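Long-range contacts in tRNA nucleotidyl transferase-related protein (Thermotoga maritima, PDB 3H38), which probably builds the 3'-terminal CCA of tRNA from CTP and ATP with magnesium, as the C-terminal part of a class II CCA-adding enzyme: residues 29-35 against 66-71; 182-186 against 232-237; 221-226 against 279-283. One frame throughout, in Å; residues are numbered along the deposited sequence.

Overall arrangement
The three contacts sample two regions of an elongated, mostly helical chain. Contact 1 packs two helices at the sheet of the catalytic head, with the Phe67 side chain about 10 Å from that of Asp99, which binds magnesium although none is bound here. Its centre is about 41 Å from that of contact 2 and about 40 Å from that of contact 3. The latter two adjoin, centre to centre about 12 Å, and interlock along the chain. Ile224 joins them, its CD1 3.7 Å from Met237 CE. Contact 2 includes Arg183, which binds CTP and ATP, although this chain holds no nucleotide; the Glu226 side chain of contact 3 comes within about 7 Å of that of Arg183.

Contact 1. Residues 29-35 against 66-71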
ATOM      1  N   PHE A  29     -14.828 -27.664  19.180  1.00 34.00           N
ATOM      2  CA  PHE A  29     -13.569 -27.777  19.926  1.00 32.55           C
ATOM      3  C   PHE A  29     -13.561 -26.807  21.090  1.00 31.00           C
ATOM      4  O   PHE A  29     -12.992 -27.100  22.138  1.00 45.12           O
ATOM      5  CB  PHE A  29     -12.342 -27.479  19.062  1.00 44.58           C
ATOM      6  CG  PHE A  29     -12.195 -28.374  17.875  1.00 54.59           C
ATOM      7  CD1 PHE A  29     -11.397 -27.994  16.807  1.00 53.12           C
ATOM      8  CD2 PHE A  29     -12.864 -29.592  17.812  1.00 55.83           C
ATOM      9  CE1 PHE A  29     -11.263 -28.818  15.699  1.00 55.25           C
ATOM     10  CE2 PHE A  29     -12.731 -30.417  16.709  1.00 54.23           C
ATOM     11  CZ  PHE A  29     -11.934 -30.029  15.651  1.00 56.49           C
ATOM     12  N   GLY A  30     -14.177 -25.641  20.901  1.00 27.43           N
ATOM     13  CA  GLY A  30     -14.208 -24.621  21.938  1.00 28.80           C
ATOM     14  C   GLY A  30     -14.841 -25.199  23.189  1.00 40.12           C
ATOM     15  O   GLY A  30     -14.253 -25.154  24.264  1.00 43.93           O
ATOM     16  N   ASP A  31     -16.038 -25.757  23.037  1.00 38.36           N
ATOM     17  CA  ASP A  31     -16.761 -26.382  24.135  1.00 39.48           C
ATOM     18  C   ASP A  31     -15.971 -27.519  24.780  1.00 42.29           C
ATOM     19  O   ASP A  31     -15.991 -27.685  25.997  1.00 47.09           O
ATOM     20  CB  ASP A  31     -18.090 -26.944  23.643  1.00 42.88           C
ATOM     21  CG  ASP A  31     -19.131 -25.871  23.439  1.00 56.15           C
ATOM     22  OD1 ASP A  31     -18.780 -24.685  23.637  1.00 60.82           O
ATOM     23  OD2 ASP A  31     -20.290 -26.212  23.092  1.00 52.44           O
ATOM     24  N   GLU A  32     -15.289 -28.301  23.959  1.00 32.16           N
ATOM     25  CA  GLU A  32     -14.622 -29.499  24.442  1.00 46.70           C
ATOM     26  C   GLU A  32     -13.377 -29.162  25.241  1.00 56.62           C
ATOM     27  O   GLU A  32     -12.840 -30.013  25.942  1.00 63.33           O
ATOM     28  CB  GLU A  32     -14.283 -30.431  23.284  1.00 46.62           C
ATOM     29  CG  GLU A  32     -15.489 -31.210  22.769  1.00 41.39           C
ATOM     30  CD  GLU A  32     -15.224 -31.866  21.425  1.00 48.67           C
ATOM     31  OE1 GLU A  32     -16.123 -32.575  20.929  1.00 56.42           O
ATOM     32  OE2 GLU A  32     -14.127 -31.668  20.858  1.00 41.35           O
ATOM     33  N   VAL A  33     -12.927 -27.915  25.132  1.00 53.73           N
ATOM     34  CA  VAL A  33     -11.803 -27.429  25.921  1.00 46.83           C
ATOM     35  C   VAL A  33     -12.212 -26.184  26.700  1.00 43.28           C
ATOM     36  O   VAL A  33     -11.374 -25.446  27.201  1.00 31.78           O
ATOM     37  CB  VAL A  33     -10.594 -27.118  25.037  1.00 55.07           C
ATOM     38  CG1 VAL A  33     -10.069 -28.396  24.415  1.00 48.86           C
ATOM     39  CG2 VAL A  33     -10.973 -26.101  23.948  1.00 59.15           C
ATOM     40  N   ASN A  34     -13.517 -25.953  26.791  1.00 45.99           N
ATOM     41  CA  ASN A  34     -14.034 -24.857  27.605  1.00 52.85           C
ATOM     42  C   ASN A  34     -13.516 -23.458  27.265  1.00 45.97           C
ATOM     43  O   ASN A  34     -13.241 -22.662  28.159  1.00 48.70           O
ATOM     44  CB  ASN A  34     -13.809 -25.152  29.090  1.00 60.36           C
ATOM     45  CG  ASN A  34     -14.586 -26.359  29.557  1.00 68.16           C
ATOM     46  OD1 ASN A  34     -15.823 -26.353  29.563  1.00 72.74           O
ATOM     47  ND2 ASN A  34     -13.868 -27.415  29.940  1.00 68.25           N
ATOM     48  N   MET A  35     -13.406 -23.161  25.974  1.00 43.61           N
ATOM     49  CA  MET A  35     -13.082 -21.810  25.504  1.00 35.30           C
ATOM     50  C   MET A  35     -14.207 -21.307  24.611  1.00 33.62           C
ATOM     51  O   MET A  35     -14.634 -22.010  23.698  1.00 33.03           O
ATOM     52  CB  MET A  35     -11.794 -21.826  24.698  1.00 21.94           C
ATOM     53  CG  MET A  35     -10.519 -22.110  25.521  1.00 12.30           C
ATOM     54  SD  MET A  35      -9.130 -22.206  24.401  1.00 35.66           S
ATOM     55  CE  MET A  35      -8.059 -23.417  25.201  1.00 45.18           C
ATOM     56  N   GLU A  66      -3.163 -24.054  23.426  1.00 39.46           N
ATOM     57  CA  GLU A  66      -3.982 -25.172  23.782  1.00 48.06           C
ATOM     58  C   GLU A  66      -4.938 -25.488  22.682  1.00 52.49           C
ATOM     59  O   GLU A  66      -5.105 -26.619  22.319  1.00 63.73           O
ATOM     60  CB  GLU A  66      -4.869 -24.858  24.954  1.00 55.26           C
ATOM     61  CG  GLU A  66      -4.226 -24.694  26.250  1.00 70.04           C
ATOM     62  CD  GLU A  66      -5.206 -24.846  27.343  1.00 79.98           C
ATOM     63  OE1 GLU A  66      -5.224 -24.018  28.252  1.00 86.72           O
ATOM     64  OE2 GLU A  66      -5.973 -25.807  27.292  1.00 73.78           O
ATOM     65  N   PHE A  67      -5.632 -24.475  22.212  1.00 40.90           N
ATOM     66  CA  PHE A  67      -6.727 -24.631  21.258  1.00 38.30           C
ATOM     67  C   PHE A  67      -6.193 -25.070  19.900  1.00 38.95           C
ATOM     68  O   PHE A  67      -6.693 -26.008  19.302  1.00 36.85           O
ATOM     69  CB  PHE A  67      -7.499 -23.317  21.122  1.00 39.82           C
ATOM     70  CG  PHE A  67      -8.698 -23.425  20.264  1.00 37.32           C
ATOM     71  CD1 PHE A  67      -9.934 -23.693  20.819  1.00 35.69           C
ATOM     72  CD2 PHE A  67      -8.595 -23.285  18.891  1.00 43.01           C
ATOM     73  CE1 PHE A  67     -11.061 -23.819  20.022  1.00 47.75           C
ATOM     74  CE2 PHE A  67      -9.735 -23.404  18.068  1.00 37.43           C
ATOM     75  CZ  PHE A  67     -10.964 -23.670  18.643  1.00 46.61           C
ATOM     76  N   ALA A  68      -5.182 -24.370  19.403  1.00 46.20           N
ATOM     77  CA  ALA A  68      -4.572 -24.760  18.143  1.00 46.37           C
ATOM     78  C   ALA A  68      -4.097 -26.216  18.214  1.00 54.06           C
ATOM     79  O   ALA A  68      -4.329 -26.985  17.290  1.00 64.54           O
ATOM     80  CB  ALA A  68      -3.431 -23.817  17.789  1.00 36.46           C
ATOM     81  N   GLU A  69      -3.447 -26.596  19.297  1.00 53.88           N
ATOM     82  CA  GLU A  69      -2.979 -27.950  19.477  1.00 60.21           C
ATOM     83  C   GLU A  69      -4.119 -28.950  19.417  1.00 60.22           C
ATOM     84  O   GLU A  69      -4.059 -29.945  18.734  1.00 59.24           O
ATOM     85  CB  GLU A  69      -2.241 -28.067  20.806  1.00 58.86           C
ATOM     86  CG  GLU A  69      -0.747 -27.821  20.722  1.00 69.43           C
ATOM     87  CD  GLU A  69      -0.143 -27.304  22.018  1.00 87.78           C
ATOM     88  OE1 GLU A  69      -0.870 -27.115  23.002  1.00 92.58           O
ATOM     89  OE2 GLU A  69       1.078 -27.093  22.074  1.00 92.92           O
ATOM     90  N   TYR A  70      -5.160 -28.664  20.161  1.00 56.55           N
ATOM     91  CA  TYR A  70      -6.360 -29.484  20.186  1.00 51.00           C
ATOM     92  C   TYR A  70      -6.986 -29.588  18.810  1.00 54.41           C
ATOM     93  O   TYR A  70      -7.314 -30.684  18.352  1.00 43.85           O
ATOM     94  CB  TYR A  70      -7.384 -28.893  21.148  1.00 44.96           C
ATOM     95  CG  TYR A  70      -8.571 -29.785  21.334  1.00 45.16           C
ATOM     96  CD1 TYR A  70      -8.454 -30.983  22.022  1.00 44.92           C
ATOM     97  CD2 TYR A  70      -9.810 -29.445  20.811  1.00 51.71           C
ATOM     98  CE1 TYR A  70      -9.539 -31.818  22.196  1.00 43.07           C
ATOM     99  CE2 TYR A  70     -10.910 -30.275  20.978  1.00 48.67           C
ATOM    100  CZ  TYR A  70     -10.765 -31.460  21.672  1.00 49.05           C
ATOM    101  OH  TYR A  70     -11.845 -32.293  21.840  1.00 51.76           O
ATOM    102  N   ALA A  71      -7.167 -28.432  18.169  1.00 55.19           N
ATOM    103  CA  ALA A  71      -7.660 -28.359  16.797  1.00 52.29           C
ATOM    104  C   ALA A  71      -6.800 -29.204  15.865  1.00 58.48           C
ATOM    105  O   ALA A  71      -7.316 -29.892  14.980  1.00 52.69           O
ATOM    106  CB  ALA A  71      -7.681 -26.908  16.311  1.00 44.63           C
TER
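Tyr70 fills the hollow between Phe29, Glu32 and Val33, where a Schellman motif ends helix 17-32 against helix 64-72 of the nucleotidyltransferase head. Asn34, with positive phi, is the C-prime residue; Met35 N bonds to Gly30 O and Asn34 N to Asp31 O. Beyond the last turn Val33 and Met35 both point toward the second helix, as Phe29 does. Val33 CG1 sits over the centre of the Tyr70 ring, a CH-pi contact 3.7 Å from the centroid and 11° off the normal. The same ring turns its edge to the face of Phe29 in an offset edge-to-face pair, with planes at 89° and centroids 5.5 Å apart. Phe29 in turn lies with CD1 3.8 Å from Ala71 CA, and the Phe74 ring meets those of Phe29 and Tyr70. Phe67 is the deeper bump: its edge slots in beside Gly30, CE1 3.7 Å from Gly30 N, and Ile100 of strand 97-102 backs it. Met35, bent at chi3, makes an oblique Met-aromatic contact beside the Phe67 ring, its SD 3.8 Å from Phe67 CB and its CE resting on Glu66 CB. With CG anti to the backbone N (chi1 -173°), the Tyr70 ring extends toward Glu32, whose OE1 pairs with Lys28, and Tyr70 OH donates to Glu32 OE2 at 2.6 Å from above the carboxylate plane.

Contact 2. Residues 182-186 against 232-237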
ATOM      1  N   ILE A 182      -9.413   7.212   6.676  1.00 30.11           N
ATOM      2  CA  ILE A 182      -9.532   7.624   5.293  1.00 31.98           C
ATOM      3  C   ILE A 182      -9.545   6.391   4.396  1.00 37.02           C
ATOM      4  O   ILE A 182     -10.404   6.277   3.506  1.00 42.23           O
ATOM      5  CB  ILE A 182      -8.387   8.588   4.909  1.00 40.24           C
ATOM      6  CG1 ILE A 182      -8.583   9.934   5.611  1.00 28.80           C
ATOM      7  CG2 ILE A 182      -8.282   8.755   3.403  1.00 46.68           C
ATOM      8  CD1 ILE A 182      -7.291  10.529   6.086  1.00 24.32           C
ATOM      9  N   ARG A 183      -8.645   5.465   4.638  1.00 34.51           N
ATOM     10  CA  ARG A 183      -8.574   4.289   3.833  1.00 36.74           C
ATOM     11  C   ARG A 183      -9.835   3.488   3.730  1.00 35.99           C
ATOM     12  O   ARG A 183     -10.191   3.103   2.670  1.00 31.08           O
ATOM     13  CB  ARG A 183      -7.428   3.390   4.217  1.00 41.82           C
ATOM     14  CG  ARG A 183      -7.572   2.030   3.688  1.00 33.18           C
ATOM     15  CD  ARG A 183      -6.296   1.326   3.568  1.00 38.48           C
ATOM     16  NE  ARG A 183      -5.703   1.158   4.868  1.00 43.54           N
ATOM     17  CZ  ARG A 183      -5.796   0.069   5.598  1.00 58.39           C
ATOM     18  NH1 ARG A 183      -5.250   0.009   6.781  1.00 42.27           N
ATOM     19  NH2 ARG A 183      -6.435  -0.958   5.133  1.00 78.91           N
ATOM     20  N   PHE A 184     -10.495   3.214   4.841  1.00 43.46           N
ATOM     21  CA  PHE A 184     -11.758   2.469   4.804  1.00 33.64           C
ATOM     22  C   PHE A 184     -12.887   3.392   4.339  1.00 34.74           C
ATOM     23  O   PHE A 184     -13.890   2.936   3.817  1.00 35.56           O
ATOM     24  CB  PHE A 184     -12.097   1.857   6.173  1.00 19.64           C
ATOM     25  CG  PHE A 184     -11.148   0.753   6.624  1.00 29.89           C
ATOM     26  CD1 PHE A 184     -10.398   0.894   7.779  1.00 34.91           C
ATOM     27  CD2 PHE A 184     -11.046  -0.435   5.929  1.00 37.43           C
ATOM     28  CE1 PHE A 184      -9.546  -0.123   8.213  1.00 38.22           C
ATOM     29  CE2 PHE A 184     -10.197  -1.447   6.360  1.00 41.60           C
ATOM     30  CZ  PHE A 184      -9.449  -1.288   7.506  1.00 36.15           C
ATOM     31  N   GLU A 185     -12.730   4.691   4.549  1.00 41.60           N
ATOM     32  CA  GLU A 185     -13.677   5.655   3.985  1.00 52.27           C
ATOM     33  C   GLU A 185     -13.738   5.556   2.460  1.00 46.16           C
ATOM     34  O   GLU A 185     -14.816   5.503   1.886  1.00 41.61           O
ATOM     35  CB  GLU A 185     -13.314   7.083   4.383  1.00 51.70           C
ATOM     36  CG  GLU A 185     -14.516   7.931   4.746  1.00 45.20           C
ATOM     37  CD  GLU A 185     -14.207   9.414   4.722  1.00 43.40           C
ATOM     38  OE1 GLU A 185     -13.092   9.791   4.278  1.00 44.48           O
ATOM     39  OE2 GLU A 185     -15.085  10.206   5.134  1.00 43.16           O
ATOM     40  N   GLN A 186     -12.589   5.530   1.795  1.00 39.98           N
ATOM     41  CA  GLN A 186     -12.624   5.395   0.345  1.00 46.96           C
ATOM     42  C   GLN A 186     -12.862   3.948  -0.095  1.00 41.60           C
ATOM     43  O   GLN A 186     -13.389   3.719  -1.177  1.00 46.95           O
ATOM     44  CB  GLN A 186     -11.360   5.968  -0.365  1.00 53.68           C
ATOM     45  CG  GLN A 186     -10.805   7.292   0.164  1.00 48.49           C
ATOM     46  CD  GLN A 186     -11.865   8.367   0.306  1.00 54.43           C
ATOM     47  OE1 GLN A 186     -12.737   8.497  -0.538  1.00 52.37           O
ATOM     48  NE2 GLN A 186     -11.792   9.145   1.387  1.00 55.55           N
ATOM     49  N   LYS A 232      -8.125   9.555  -4.263  1.00 39.23           N
ATOM     50  CA  LYS A 232      -9.203   9.984  -3.428  1.00 45.28           C
ATOM     51  C   LYS A 232      -8.790  10.152  -2.005  1.00 39.82           C
ATOM     52  O   LYS A 232      -9.177  11.077  -1.361  1.00 38.23           O
ATOM     53  CB  LYS A 232     -10.221   8.876  -3.411  1.00 51.44           C
ATOM     54  CG  LYS A 232     -11.343   9.089  -4.272  1.00 64.80           C
ATOM     55  CD  LYS A 232     -12.237  10.098  -3.650  1.00 68.00           C
ATOM     56  CE  LYS A 232     -13.309   9.437  -2.912  1.00 66.17           C
ATOM     57  NZ  LYS A 232     -14.344  10.433  -2.690  1.00 52.25           N
ATOM     58  N   SER A 233      -8.019   9.190  -1.548  1.00 28.91           N
ATOM     59  CA  SER A 233      -7.486   9.102  -0.183  1.00 29.59           C
ATOM     60  C   SER A 233      -6.497  10.236   0.057  1.00 30.64           C
ATOM     61  O   SER A 233      -6.579  10.987   1.040  1.00 29.87           O
ATOM     62  CB  SER A 233      -6.741   7.782  -0.004  1.00 28.11           C
ATOM     63  OG  SER A 233      -7.620   6.680   0.034  1.00 37.28           O
ATOM     64  N   ILE A 234      -5.561  10.350  -0.873  1.00 25.07           N
ATOM     65  CA  ILE A 234      -4.603  11.429  -0.889  1.00 29.51           C
ATOM     66  C   ILE A 234      -5.295  12.793  -0.818  1.00 23.97           C
ATOM     67  O   ILE A 234      -4.897  13.665  -0.042  1.00 25.57           O
ATOM     68  CB  ILE A 234      -3.740  11.329  -2.129  1.00 33.79           C
ATOM     69  CG1 ILE A 234      -2.859  10.072  -2.034  1.00 34.59           C
ATOM     70  CG2 ILE A 234      -2.917  12.596  -2.299  1.00 30.16           C
ATOM     71  CD1 ILE A 234      -1.902   9.919  -3.231  1.00 30.64           C
ATOM     72  N   ARG A 235      -6.368  12.968  -1.573  1.00 21.49           N
ATOM     73  CA  ARG A 235      -7.023  14.278  -1.565  1.00 25.74           C
ATOM     74  C   ARG A 235      -7.728  14.432  -0.256  1.00 27.79           C
ATOM     75  O   ARG A 235      -7.902  15.534   0.252  1.00 30.14           O
ATOM     76  CB  ARG A 235      -7.973  14.436  -2.749  1.00 25.18           C
ATOM     77  CG  ARG A 235      -7.230  14.299  -4.077  1.00 25.54           C
ATOM     78  CD  ARG A 235      -8.185  14.269  -5.240  1.00 26.31           C
ATOM     79  NE  ARG A 235      -7.619  14.877  -6.441  1.00 45.55           N
ATOM     80  CZ  ARG A 235      -7.963  14.528  -7.680  1.00 48.33           C
ATOM     81  NH1 ARG A 235      -7.404  15.124  -8.762  1.00 27.22           N
ATOM     82  NH2 ARG A 235      -8.855  13.555  -7.830  1.00 39.37           N
ATOM     83  N   ARG A 236      -8.097  13.300   0.320  1.00 31.58           N
ATOM     84  CA  ARG A 236      -8.784  13.320   1.600  1.00 29.54           C
ATOM     85  C   ARG A 236      -7.800  13.719   2.703  1.00 24.36           C
ATOM     86  O   ARG A 236      -8.125  14.528   3.566  1.00 37.45           O
ATOM     87  CB  ARG A 236      -9.449  11.962   1.864  1.00 31.56           C
ATOM     88  CG  ARG A 236     -10.378  11.952   3.055  1.00 35.47           C
ATOM     89  CD  ARG A 236     -11.444  13.046   3.011  1.00 29.78           C
ATOM     90  NE  ARG A 236     -12.624  12.599   3.735  1.00 35.02           N
ATOM     91  CZ  ARG A 236     -13.519  13.386   4.320  1.00 44.01           C
ATOM     92  NH1 ARG A 236     -14.549  12.844   4.949  1.00 52.94           N
ATOM     93  NH2 ARG A 236     -13.393  14.698   4.292  1.00 47.46           N
ATOM     94  N   MET A 237      -6.588  13.169   2.654  1.00 24.16           N
ATOM     95  CA  MET A 237      -5.518  13.538   3.591  1.00 24.15           C
ATOM     96  C   MET A 237      -5.281  15.035   3.518  1.00 33.89           C
ATOM     97  O   MET A 237      -5.168  15.712   4.524  1.00 33.75           O
ATOM     98  CB  MET A 237      -4.217  12.815   3.225  1.00 23.62           C
ATOM     99  CG  MET A 237      -4.245  11.303   3.555  1.00 31.65           C
ATOM    100  SD  MET A 237      -2.807  10.320   2.977  1.00 36.38           S
ATOM    101  CE  MET A 237      -3.549   9.426   1.613  1.00 75.44           C
TER
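Ile182 packs into the second helix with three different carbons, the close-fitting part of the contact. Its CG2 lies against the backbone at Ser233, 3.7 Å from Ser233 O; CG1 meets Arg236 CG at 3.7 Å; and CD1 reaches Met237 CG. Beside it Gln186, its CG turned anti to its own carbonyl carbon, brings that atom to 3.2 Å from Ser233 OG, a buried hydroxyl for which the model has no hydrogen-bonding partner. The segments 182-186 and 232-237, on helices 177-187 and 230-239, have axes 9.4 Å apart at closest, with directions 134° apart; the second lies in the sequence family of the probable RNA-binding site. The first carries Arg183, a residue of the CTP and ATP site, its CB pointing away. Flanking the apolar packing is a side-on salt bridge. Arg236 bends at chi2 (53°), bringing its guanidinium level with the carboxylate of Glu185; NE donates to Glu185 OE1 at 2.9 Å and NH1 to Glu185 OE2 at 2.7 Å, each carboxylate oxygen accepting through its syn lone pair, in nearly coplanar groups. A leucine in place of Arg236 would probably cost Glu185 both bonds from this helix, leaving OE2 with its bond from Ile192 N and the carboxylate freer to turn. Toward solvent, the bent chain of exposed Lys232 crosses Gln186 at about a right angle, NZ poorly angled for bonding to Gln186 OE1.

Contact 3. Residues 221-226 against 279-283; sequences LEKILE and RFYAV
Arg279 O, which takes the helix bond of Val283 N at 2.9 Å, is also met from across the contact by Leu225 CD1 at 3.5 Å. That methyl is the main bump of the first helix. It presses to 3.3 Å from Phe280 CA, lies near the plane of the Phe280 ring at its edge, and reaches Val283 CG2 at 3.9 Å. The axes of 221-225 and 279-283 approach to 9.6 Å, at 95°, and in this way helix 214-225, in the sequence family of the probable RNA-binding site, is joined to helix 279-287; Val283 also packs on Met260 and Phe264 of helix 254-274. Phe280, its CG anti to the backbone N (chi1 177°), swings its ring back along the first helix, where Glu222 CG rests 3.7 Å from Phe280 CB and Leu221 CB approaches the ring obliquely. The Glu222 carboxylate itself is held by a salt bridge from OE2 to Arg218 NE. Near exposed Glu226 the extended chain of Arg279 passes. There Glu226 OE2 hovers over one face of the guanidinium, 4.0 Å from Arg279 NE, so any attraction is probably one of charges alone, no N-H pointing at the oxygen.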
ATOM      1  N   LEU A 221       0.564   3.951   5.182  1.00 38.26           N
ATOM      2  CA  LEU A 221       0.657   4.655   3.916  1.00 36.37           C
ATOM      3  C   LEU A 221       0.723   3.697   2.745  1.00 36.83           C
ATOM      4  O   LEU A 221      -0.012   3.867   1.782  1.00 37.18           O
ATOM      5  CB  LEU A 221       1.859   5.594   3.902  1.00 38.61           C
ATOM      6  CG  LEU A 221       1.599   7.101   3.777  1.00 47.79           C
ATOM      7  CD1 LEU A 221       0.142   7.477   3.980  1.00 43.78           C
ATOM      8  CD2 LEU A 221       2.505   7.891   4.731  1.00 50.30           C
ATOM      9  N   GLU A 222       1.600   2.698   2.806  1.00 34.11           N
ATOM     10  CA  GLU A 222       1.676   1.756   1.692  1.00 33.63           C
ATOM     11  C   GLU A 222       0.303   1.121   1.508  1.00 35.50           C
ATOM     12  O   GLU A 222      -0.169   0.893   0.390  1.00 47.79           O
ATOM     13  CB  GLU A 222       2.768   0.707   1.925  1.00 34.96           C
ATOM     14  CG  GLU A 222       4.180   1.250   1.733  1.00 39.83           C
ATOM     15  CD  GLU A 222       5.195   0.691   2.719  1.00 51.70           C
ATOM     16  OE1 GLU A 222       4.793   0.221   3.816  1.00 61.17           O
ATOM     17  OE2 GLU A 222       6.409   0.741   2.403  1.00 50.41           O
ATOM     18  N   LYS A 223      -0.353   0.842   2.606  1.00 28.45           N
ATOM     19  CA  LYS A 223      -1.639   0.203   2.586  1.00 40.67           C
ATOM     20  C   LYS A 223      -2.691   1.040   1.911  1.00 34.79           C
ATOM     21  O   LYS A 223      -3.402   0.558   1.079  1.00 39.81           O
ATOM     22  CB  LYS A 223      -2.067  -0.081   4.005  1.00 49.77           C
ATOM     23  CG  LYS A 223      -2.375  -1.474   4.332  1.00 63.74           C
ATOM     24  CD  LYS A 223      -2.040  -1.619   5.763  1.00 76.55           C
ATOM     25  CE  LYS A 223      -2.405  -2.932   6.329  1.00 83.92           C
ATOM     26  NZ  LYS A 223      -2.304  -2.843   7.810  1.00 84.57           N
ATOM     27  N   ILE A 224      -2.752   2.309   2.238  1.00 25.51           N
ATOM     28  CA  ILE A 224      -3.530   3.250   1.425  1.00 32.81           C
ATOM     29  C   ILE A 224      -3.188   3.148  -0.075  1.00 39.87           C
ATOM     30  O   ILE A 224      -4.081   3.098  -0.923  1.00 32.43           O
ATOM     31  CB  ILE A 224      -3.319   4.703   1.852  1.00 41.31           C
ATOM     32  CG1 ILE A 224      -4.299   5.068   2.965  1.00 43.23           C
ATOM     33  CG2 ILE A 224      -3.539   5.629   0.662  1.00 44.56           C
ATOM     34  CD1 ILE A 224      -3.932   6.346   3.669  1.00 28.22           C
ATOM     35  N   LEU A 225      -1.898   3.093  -0.399  1.00 37.32           N
ATOM     36  CA  LEU A 225      -1.493   3.099  -1.803  1.00 43.73           C
ATOM     37  C   LEU A 225      -1.989   1.874  -2.541  1.00 43.95           C
ATOM     38  O   LEU A 225      -2.262   1.938  -3.732  1.00 56.25           O
ATOM     39  CB  LEU A 225       0.027   3.251  -1.939  1.00 49.08           C
ATOM     40  CG  LEU A 225       0.427   4.578  -1.286  1.00 48.61           C
ATOM     41  CD1 LEU A 225       1.877   4.996  -1.529  1.00 43.43           C
ATOM     42  CD2 LEU A 225      -0.547   5.654  -1.739  1.00 29.71           C
ATOM     43  N   GLU A 226      -2.142   0.784  -1.836  1.00 39.24           N
ATOM     44  CA  GLU A 226      -2.603  -0.419  -2.458  1.00 42.66           C
ATOM     45  C   GLU A 226      -4.107  -0.524  -2.461  1.00 31.92           C
ATOM     46  O   GLU A 226      -4.629  -1.486  -2.917  1.00 31.83           O
ATOM     47  CB  GLU A 226      -1.997  -1.660  -1.789  1.00 56.05           C
ATOM     48  CG  GLU A 226      -0.510  -1.853  -1.927  1.00 72.40           C
ATOM     49  CD  GLU A 226       0.075  -1.242  -3.167  1.00 79.20           C
ATOM     50  OE1 GLU A 226       0.960  -0.392  -3.046  1.00 73.42           O
ATOM     51  OE2 GLU A 226      -0.326  -1.632  -4.264  1.00 79.61           O
ATOM     52  N   ARG A 279       4.621   1.987  -5.325  1.00 42.78           N
ATOM     53  CA  ARG A 279       3.764   3.161  -5.305  1.00 48.21           C
ATOM     54  C   ARG A 279       4.121   4.144  -4.210  1.00 48.26           C
ATOM     55  O   ARG A 279       3.936   5.357  -4.388  1.00 45.68           O
ATOM     56  CB  ARG A 279       2.304   2.754  -5.195  1.00 48.30           C
ATOM     57  CG  ARG A 279       1.936   1.783  -6.269  1.00 54.32           C
ATOM     58  CD  ARG A 279       0.470   1.781  -6.547  1.00 56.64           C
ATOM     59  NE  ARG A 279       0.165   0.706  -7.477  1.00 69.33           N
ATOM     60  CZ  ARG A 279      -1.063   0.312  -7.779  1.00 78.91           C
ATOM     61  NH1 ARG A 279      -1.236  -0.694  -8.631  1.00 80.51           N
ATOM     62  NH2 ARG A 279      -2.111   0.919  -7.224  1.00 79.40           N
ATOM     63  N   PHE A 280       4.628   3.625  -3.090  1.00 33.82           N
ATOM     64  CA  PHE A 280       5.054   4.476  -1.990  1.00 32.01           C
ATOM     65  C   PHE A 280       6.136   5.474  -2.474  1.00 35.54           C
ATOM     66  O   PHE A 280       6.054   6.671  -2.215  1.00 33.73           O
ATOM     67  CB  PHE A 280       5.547   3.625  -0.804  1.00 30.12           C
ATOM     68  CG  PHE A 280       6.068   4.439   0.358  1.00 28.15           C
ATOM     69  CD1 PHE A 280       5.238   5.324   1.034  1.00 31.51           C
ATOM     70  CD2 PHE A 280       7.382   4.309   0.779  1.00 24.67           C
ATOM     71  CE1 PHE A 280       5.717   6.085   2.102  1.00 30.57           C
ATOM     72  CE2 PHE A 280       7.869   5.060   1.846  1.00 32.92           C
ATOM     73  CZ  PHE A 280       7.025   5.963   2.504  1.00 28.17           C
ATOM     74  N   TYR A 281       7.139   4.966  -3.177  1.00 35.35           N
ATOM     75  CA  TYR A 281       8.210   5.797  -3.699  1.00 36.74           C
ATOM     76  C   TYR A 281       7.780   6.658  -4.890  1.00 36.98           C
ATOM     77  O   TYR A 281       8.226   7.801  -5.027  1.00 29.41           O
ATOM     78  CB  TYR A 281       9.380   4.927  -4.110  1.00 36.41           C
ATOM     79  CG  TYR A 281      10.257   4.586  -2.963  1.00 34.46           C
ATOM     80  CD1 TYR A 281      11.569   5.003  -2.944  1.00 34.66           C
ATOM     81  CD2 TYR A 281       9.767   3.882  -1.868  1.00 48.12           C
ATOM     82  CE1 TYR A 281      12.380   4.721  -1.893  1.00 44.81           C
ATOM     83  CE2 TYR A 281      10.587   3.592  -0.792  1.00 44.00           C
ATOM     84  CZ  TYR A 281      11.891   4.018  -0.827  1.00 40.42           C
ATOM     85  OH  TYR A 281      12.746   3.764   0.187  1.00 43.32           O
ATOM     86  N   ALA A 282       6.935   6.103  -5.751  1.00 28.95           N
ATOM     87  CA  ALA A 282       6.403   6.880  -6.855  1.00 33.89           C
ATOM     88  C   ALA A 282       5.776   8.143  -6.282  1.00 36.73           C
ATOM     89  O   ALA A 282       6.070   9.256  -6.735  1.00 35.02           O
ATOM     90  CB  ALA A 282       5.373   6.082  -7.613  1.00 35.42           C
ATOM     91  N   VAL A 283       4.926   7.974  -5.271  1.00 29.96           N
ATOM     92  CA  VAL A 283       4.250   9.119  -4.651  1.00 33.03           C
ATOM     93  C   VAL A 283       5.223  10.056  -3.944  1.00 31.32           C
ATOM     94  O   VAL A 283       4.985  11.256  -3.856  1.00 32.95           O
ATOM     95  CB  VAL A 283       3.153   8.683  -3.647  1.00 33.69           C
ATOM     96  CG1 VAL A 283       2.388   9.890  -3.139  1.00 34.21           C
ATOM     97  CG2 VAL A 283       2.189   7.751  -4.313  1.00 27.16           C
TER